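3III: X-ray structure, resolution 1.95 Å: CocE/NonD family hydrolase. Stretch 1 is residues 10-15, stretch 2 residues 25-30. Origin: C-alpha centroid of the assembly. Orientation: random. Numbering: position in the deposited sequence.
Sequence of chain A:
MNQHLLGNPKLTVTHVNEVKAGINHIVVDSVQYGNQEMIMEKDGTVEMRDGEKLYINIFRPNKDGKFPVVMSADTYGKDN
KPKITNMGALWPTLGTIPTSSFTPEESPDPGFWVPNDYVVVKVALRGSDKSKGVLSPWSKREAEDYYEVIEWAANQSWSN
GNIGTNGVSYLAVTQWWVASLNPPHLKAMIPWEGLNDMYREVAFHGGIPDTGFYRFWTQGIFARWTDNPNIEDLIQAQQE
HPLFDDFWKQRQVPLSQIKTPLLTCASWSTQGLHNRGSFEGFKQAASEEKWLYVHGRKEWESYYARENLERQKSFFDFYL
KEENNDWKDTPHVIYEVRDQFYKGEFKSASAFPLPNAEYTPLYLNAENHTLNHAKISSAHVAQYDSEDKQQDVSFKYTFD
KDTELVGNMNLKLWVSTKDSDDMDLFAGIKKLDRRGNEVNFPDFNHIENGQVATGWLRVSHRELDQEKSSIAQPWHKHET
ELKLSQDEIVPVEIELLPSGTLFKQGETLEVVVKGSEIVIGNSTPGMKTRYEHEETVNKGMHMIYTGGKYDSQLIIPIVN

Stretch 1, residues 10-15: KLTVTH
Stretch 2 (25-30) HIVVDS

Residues 10-15 form an extended segment without regular secondary structure, and it crosses the strand that contains residues 25-30. The touching parts, 11 to 14 and 26 to 29, run 98° apart, close to perpendicular. Val27 is the hub of the crossing: it touches Leu11, Thr12, Val13 and Thr14. Val13 and Val27 have the nearest CA atoms, 4.8 Å apart, and the two stretches bury 329 Å² in total.

From Leu11 to His15 the backbone is extended, with phi between -96° and -66° and psi between 117° and 156°. Lys10 differs, at -81/-16, and makes no contact. In the strand, Ile26 is at -125/167, Val27 at -124/125 and Val28 at -103/140. Asp29 departs to -82/77. A weak hydrogen bond joins Ser30 N to Val28 O at 3.0 Å.

Two hydrogen bonds fix the crossing, and both link Thr14 to the backbone of Val27. Thr14 N donates to Val27 O at 2.8 Å, with an angle of 162° at the hydrogen. Val27 N donates to Thr14 OG1 at 2.8 Å, with an angle of 165°. Thr14 thus uses its main chain for one bond and its side chain for the other. Its CB points toward the strand, and chi1 is m (-56°), which brings OG1 to Val27 N. The same placement leaves Thr14 OG1 3.3 Å from Ile26 CA. Threonine suits the site because its hydroxyl can accept a bond from a backbone amide. Val13 CA adds a CA-H...O contact to Val27 O at 3.5 Å, so this carbonyl receives two neighbouring residues.

Val27 has the largest covered area, 105 Å². Its CB points toward the first stretch, and chi1 is t (175°). Val27 CB lies 3.3 Å from Thr12 O, and Val27 CG1 packs 3.9 Å from Leu11 CB. A compact branched side chain fits well here, beside the backbone it meets. Leu11 points toward the strand with chi1 m (-52°) and chi2 t (158°). Thr12 points away, chi1 t (-159°), and meets Val27 through its carbonyl.

Val13 projects sideways with chi1 t (167°). Val13 CG2 lies 4.4 Å from Val27 CG1 and 3.9 Å from Asp29 CB, so the methyl meets the aliphatic part of the aspartate. Asp29 has chi1 p (48°) and chi2 -33°; its carboxylate oxygens are hydrogen-bonded elsewhere in the structure. Ile26, chi1 p (71°) and chi2 t (160°), is buried and sits sideways to the contact. Val28, chi1 t (171°), is also buried but points away.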

# COMPACT_ATOMS: atom_id res chain seq x y z
N LYS A 10 -36.87 -16.31 -2.26
CA LYS A 10 -37.41 -17.67 -2.17
C LYS A 10 -36.33 -18.73 -2.12
O LYS A 10 -36.58 -19.87 -1.68
CB LYS A 10 -38.34 -17.98 -3.37
CG LYS A 10 -39.53 -17.02 -3.50
CD LYS A 10 -40.52 -17.17 -2.32
CE LYS A 10 -41.78 -16.32 -2.52
NZ LYS A 10 -42.81 -16.54 -1.45
N LEU A 11 -35.11 -18.34 -2.48
CA LEU A 11 -34.01 -19.28 -2.56
C LEU A 11 -33.34 -19.28 -1.21
O LEU A 11 -33.47 -18.30 -0.47
CB LEU A 11 -33.02 -18.84 -3.64
CG LEU A 11 -33.70 -18.56 -4.98
CD1 LEU A 11 -32.85 -17.63 -5.85
CD2 LEU A 11 -34.01 -19.89 -5.67
N THR A 12 -32.65 -20.37 -0.89
CA THR A 12 -31.74 -20.44 0.26
C THR A 12 -30.32 -20.19 -0.26
O THR A 12 -29.96 -20.65 -1.31
CB THR A 12 -31.81 -21.83 1.02
OG1 THR A 12 -31.31 -21.67 2.34
CG2 THR A 12 -30.98 -22.96 0.35
N VAL A 13 -29.55 -19.42 0.49
CA VAL A 13 -28.17 -19.20 0.20
C VAL A 13 -27.35 -20.50 0.36
O VAL A 13 -27.50 -21.23 1.36
CB VAL A 13 -27.62 -18.10 1.13
CG1 VAL A 13 -26.10 -18.03 1.09
CG2 VAL A 13 -28.30 -16.69 0.77
N THR A 14 -26.47 -20.72 -0.62
CA THR A 14 -25.57 -21.88 -0.64
C THR A 14 -24.56 -21.66 0.48
O THR A 14 -23.95 -20.58 0.60
CB THR A 14 -24.88 -22.02 -1.99
OG1 THR A 14 -25.91 -22.10 -2.98
CG2 THR A 14 -23.97 -23.28 -2.04
N HIS A 15 -24.49 -22.64 1.35
CA HIS A 15 -23.63 -22.57 2.52
C HIS A 15 -22.21 -22.97 1.85
O HIS A 15 -22.03 -24.05 1.21
CB HIS A 15 -24.25 -23.44 3.75
CG HIS A 15 -25.66 -23.04 4.32
ND1 HIS A 15 -26.55 -24.00 4.80
CD2 HIS A 15 -26.28 -21.87 4.63
CE1 HIS A 15 -27.67 -23.45 5.28
NE2 HIS A 15 -27.54 -22.15 5.21
N HIS A 25 -24.61 -24.92 -9.31
CA HIS A 25 -25.56 -23.82 -9.27
C HIS A 25 -25.70 -23.42 -7.85
O HIS A 25 -26.08 -24.23 -7.02
CB HIS A 25 -26.87 -24.23 -9.87
CG HIS A 25 -26.78 -24.50 -11.32
ND1 HIS A 25 -27.09 -23.55 -12.27
CD2 HIS A 25 -26.38 -25.60 -12.00
CE1 HIS A 25 -26.92 -24.07 -13.48
NE2 HIS A 25 -26.49 -25.31 -13.34
N ILE A 26 -25.35 -22.18 -7.55
CA ILE A 26 -25.34 -21.71 -6.19
C ILE A 26 -26.20 -20.45 -6.06
O ILE A 26 -26.60 -19.86 -7.07
CB ILE A 26 -23.90 -21.43 -5.71
CG1 ILE A 26 -23.34 -20.21 -6.41
CG2 ILE A 26 -23.03 -22.68 -5.99
CD1 ILE A 26 -22.13 -19.56 -5.71
N VAL A 27 -26.49 -20.08 -4.82
CA VAL A 27 -27.19 -18.85 -4.48
C VAL A 27 -26.27 -18.08 -3.50
O VAL A 27 -25.93 -18.61 -2.43
CB VAL A 27 -28.57 -19.15 -3.84
CG1 VAL A 27 -29.29 -17.90 -3.37
CG2 VAL A 27 -29.48 -19.96 -4.81
N VAL A 28 -25.95 -16.84 -3.84
CA VAL A 28 -24.95 -16.02 -3.13
C VAL A 28 -25.71 -15.02 -2.27
O VAL A 28 -26.71 -14.47 -2.71
CB VAL A 28 -23.97 -15.28 -4.14
CG1 VAL A 28 -23.05 -14.20 -3.41
CG2 VAL A 28 -23.13 -16.28 -4.89
N ASP A 29 -25.21 -14.79 -1.06
CA ASP A 29 -25.75 -13.77 -0.16
C ASP A 29 -25.14 -12.42 -0.56
O ASP A 29 -24.22 -11.94 0.05
CB ASP A 29 -25.44 -14.10 1.30
CG ASP A 29 -23.95 -14.48 1.54
OD1 ASP A 29 -23.25 -15.08 0.70
OD2 ASP A 29 -23.45 -14.13 2.56
N SER A 30 -25.64 -11.83 -1.64
CA SER A 30 -25.09 -10.57 -2.11
C SER A 30 -25.42 -9.45 -1.10
O SER A 30 -26.53 -9.37 -0.61
CB SER A 30 -25.64 -10.19 -3.49
OG SER A 30 -25.25 -8.86 -3.81